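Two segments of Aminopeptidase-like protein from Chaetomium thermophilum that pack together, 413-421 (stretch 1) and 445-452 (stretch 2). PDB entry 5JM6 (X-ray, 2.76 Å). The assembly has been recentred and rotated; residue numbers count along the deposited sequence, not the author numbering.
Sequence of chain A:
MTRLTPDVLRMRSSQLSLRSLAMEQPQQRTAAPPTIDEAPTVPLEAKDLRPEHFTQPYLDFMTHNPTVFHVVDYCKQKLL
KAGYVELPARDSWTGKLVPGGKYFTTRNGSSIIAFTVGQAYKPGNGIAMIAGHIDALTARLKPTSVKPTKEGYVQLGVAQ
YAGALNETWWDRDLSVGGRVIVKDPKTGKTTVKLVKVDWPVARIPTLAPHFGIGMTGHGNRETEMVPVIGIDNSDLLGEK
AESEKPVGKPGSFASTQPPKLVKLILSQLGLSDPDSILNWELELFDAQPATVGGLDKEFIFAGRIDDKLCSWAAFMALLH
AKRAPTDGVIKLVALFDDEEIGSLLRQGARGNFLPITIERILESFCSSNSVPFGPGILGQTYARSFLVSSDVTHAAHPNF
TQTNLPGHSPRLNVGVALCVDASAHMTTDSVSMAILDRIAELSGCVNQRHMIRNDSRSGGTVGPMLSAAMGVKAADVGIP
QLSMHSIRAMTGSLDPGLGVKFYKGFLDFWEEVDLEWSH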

# COMPACT_ATOMS: atom_id res chain seq x y z
N ASN A 413 33.07 -28.42 20.33
CA ASN A 413 34.18 -29.27 20.77
C ASN A 413 35.47 -28.49 20.97
O ASN A 413 36.55 -28.92 20.56
N VAL A 414 35.36 -27.35 21.64
CA VAL A 414 36.50 -26.51 21.94
C VAL A 414 36.53 -26.22 23.43
O VAL A 414 37.50 -26.52 24.12
N GLY A 415 35.46 -25.61 23.92
CA GLY A 415 35.36 -25.31 25.33
C GLY A 415 34.24 -24.33 25.59
O GLY A 415 33.48 -23.97 24.70
N VAL A 416 34.16 -23.89 26.84
CA VAL A 416 33.08 -23.03 27.26
C VAL A 416 33.28 -21.60 26.78
O VAL A 416 34.41 -21.12 26.66
N ALA A 417 32.17 -20.92 26.49
CA ALA A 417 32.21 -19.54 26.04
C ALA A 417 31.88 -18.58 27.17
O ALA A 417 30.92 -18.79 27.92
N LEU A 418 32.69 -17.53 27.31
CA LEU A 418 32.36 -16.45 28.22
C LEU A 418 31.47 -15.48 27.47
O LEU A 418 31.88 -14.88 26.47
N CYS A 419 30.24 -15.33 27.95
CA CYS A 419 29.24 -14.51 27.28
C CYS A 419 29.34 -13.07 27.76
O CYS A 419 29.28 -12.80 28.96
N VAL A 420 29.51 -12.14 26.82
CA VAL A 420 29.66 -10.72 27.13
C VAL A 420 28.61 -9.90 26.39
O VAL A 420 28.23 -10.24 25.27
N ASP A 421 28.14 -8.83 27.02
CA ASP A 421 27.21 -7.92 26.36
C ASP A 421 27.68 -6.47 26.48
O ASP A 421 27.15 -5.69 27.28
N CYS A 445 42.11 -25.67 30.13
CA CYS A 445 40.95 -25.33 29.31
C CYS A 445 41.21 -24.11 28.45
O CYS A 445 42.01 -23.24 28.80
N VAL A 446 40.46 -24.01 27.35
CA VAL A 446 40.52 -22.85 26.48
C VAL A 446 39.12 -22.22 26.53
O VAL A 446 38.13 -22.90 26.28
N ASN A 447 39.04 -20.94 26.87
CA ASN A 447 37.76 -20.26 26.96
C ASN A 447 37.46 -19.50 25.68
O ASN A 447 38.32 -18.79 25.16
N GLN A 448 36.24 -19.64 25.18
CA GLN A 448 35.83 -18.90 24.00
C GLN A 448 35.10 -17.62 24.42
O GLN A 448 34.93 -17.36 25.61
N ARG A 449 34.70 -16.82 23.44
CA ARG A 449 33.90 -15.64 23.71
C ARG A 449 32.61 -15.71 22.90
O ARG A 449 32.61 -16.15 21.75
N HIS A 450 31.51 -15.29 23.51
CA HIS A 450 30.23 -15.21 22.82
C HIS A 450 29.62 -13.83 22.97
O HIS A 450 29.65 -13.25 24.06
N MET A 451 29.11 -13.29 21.87
CA MET A 451 28.47 -11.98 21.90
C MET A 451 27.49 -11.84 20.73
O MET A 451 27.76 -12.35 19.64
N ILE A 452 26.38 -11.14 20.94
CA ILE A 452 25.41 -10.94 19.87
C ILE A 452 25.60 -9.59 19.18
O ILE A 452 26.46 -9.43 18.32

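The two stretches pair in parallel through three bridges, A417 with Q448, L418 with R449 and C419 with H450, and most of the polar groups facing the seam are backbone atoms satisfied by one another. Q448 N donates to V416 O (2.8 Å) and L418 N to Q448 O (2.8 Å). H450 repeats the pattern two residues on: its N donates to L418 O (3.0 Å), and its O accepts from V420 N (3.0 Å). All four bonds are nearly straight, and CA-H...O contacts, such as A417 CA to Q448 O at 3.5 Å, supplement them.

Ahead of the strand, a side chain takes over the pairing. Q448 (chi1 m, chi2 t, chi3 67°) brings its amide back toward stretch 1, where NE2 donates to G415 O at 2.9 Å; OE1, and NE2 as well, also bond to residues adjoining the stretches. Q448 NE2 also lies 3.3 Å from V414 CB. V414, in the t rotamer, points toward stretch 2 and sets CG1 3.6 Å from CG2 of V446 (m). A water links the same two residues, donating to V414 O (3.1 Å) and accepting a weak bond from V446 N (3.3 Å).

A417, C419, Q448 and H450 share one face of the sheet. There A417 CB packs 4.0 Å from H450 CB, while C419 (t) places its sulfur at the edge of the imidazole of H450 (t); the modelled SG to ND1 separation is too short to interpret.

L418 (m, p) and R449 (m, m, t) occupy the other face. L418 CD1 reaches N447 CB at 3.7 Å, and CD2 covers one face of the guanidinium, 4.0 Å from R449 NH1. NH1 and NH2 of R449, like ND2 of N447 (m), are hydrogen-bonded elsewhere in the structure. Beyond the bridges, the extended M451 (t, t, t) lays CG 3.3 Å from V420 O.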

# COMPACT_ATOMS: atom_id res chain seq x y z
CB ASN A 413 34.40 -30.42 19.78
CG ASN A 413 33.30 -31.46 19.84
OD1 ASN A 413 32.55 -31.53 20.82
ND2 ASN A 413 33.19 -32.27 18.80
CB VAL A 414 36.46 -25.19 21.13
CG1 VAL A 414 37.44 -24.18 21.71
CG2 VAL A 414 36.78 -25.47 19.67
CB VAL A 416 32.95 -23.07 28.78
CG1 VAL A 416 31.67 -22.46 29.19
CG2 VAL A 416 32.98 -24.51 29.26
CB ALA A 417 31.24 -19.33 24.88
CB LEU A 418 33.61 -15.76 28.76
CG LEU A 418 34.38 -16.41 29.92
CD1 LEU A 418 34.69 -17.87 29.67
CD2 LEU A 418 35.67 -15.65 30.18
CB CYS A 419 27.84 -15.07 27.53
SG CYS A 419 26.62 -14.73 26.25
CB VAL A 420 31.08 -10.21 26.76
CG1 VAL A 420 31.28 -8.78 27.24
CG2 VAL A 420 32.15 -11.12 27.33
CB ASP A 421 25.80 -8.07 26.94
CG ASP A 421 24.73 -7.86 25.89
OD1 ASP A 421 25.01 -7.20 24.87
OD2 ASP A 421 23.60 -8.36 26.09
CB CYS A 445 39.72 -25.08 30.19
SG CYS A 445 39.16 -26.51 31.13
CB VAL A 446 40.85 -23.25 25.03
CG1 VAL A 446 42.23 -23.88 24.95
CG2 VAL A 446 39.79 -24.20 24.49
CB ASN A 447 37.73 -19.28 28.14
CG ASN A 447 37.82 -19.98 29.48
OD1 ASN A 447 37.67 -21.20 29.57
ND2 ASN A 447 38.04 -19.20 30.53
CB GLN A 448 34.94 -19.76 23.11
CG GLN A 448 35.56 -21.12 22.80
CD GLN A 448 34.81 -21.87 21.72
OE1 GLN A 448 34.80 -21.46 20.56
NE2 GLN A 448 34.20 -22.99 22.09
CB ARG A 449 34.67 -14.35 23.37
CG ARG A 449 36.04 -14.23 24.03
CD ARG A 449 35.94 -14.28 25.54
NE ARG A 449 37.10 -13.70 26.21
CZ ARG A 449 38.03 -14.39 26.86
NH1 ARG A 449 37.95 -15.72 26.92
NH2 ARG A 449 39.05 -13.77 27.44
CB HIS A 450 29.25 -16.27 23.34
CG HIS A 450 27.83 -16.01 22.94
ND1 HIS A 450 26.83 -15.79 23.86
CD2 HIS A 450 27.25 -15.92 21.72
CE1 HIS A 450 25.69 -15.59 23.22
NE2 HIS A 450 25.92 -15.66 21.92
CB MET A 451 29.54 -10.89 21.85
CG MET A 451 29.05 -9.51 22.15
SD MET A 451 30.42 -8.35 22.11
CE MET A 451 29.69 -6.99 22.99
CB ILE A 452 23.95 -11.06 20.38
CG1 ILE A 452 23.72 -10.17 21.62
CG2 ILE A 452 23.61 -12.51 20.69
CD1 ILE A 452 23.27 -8.75 21.31
O HOH W 1 38.68 -26.78 26.95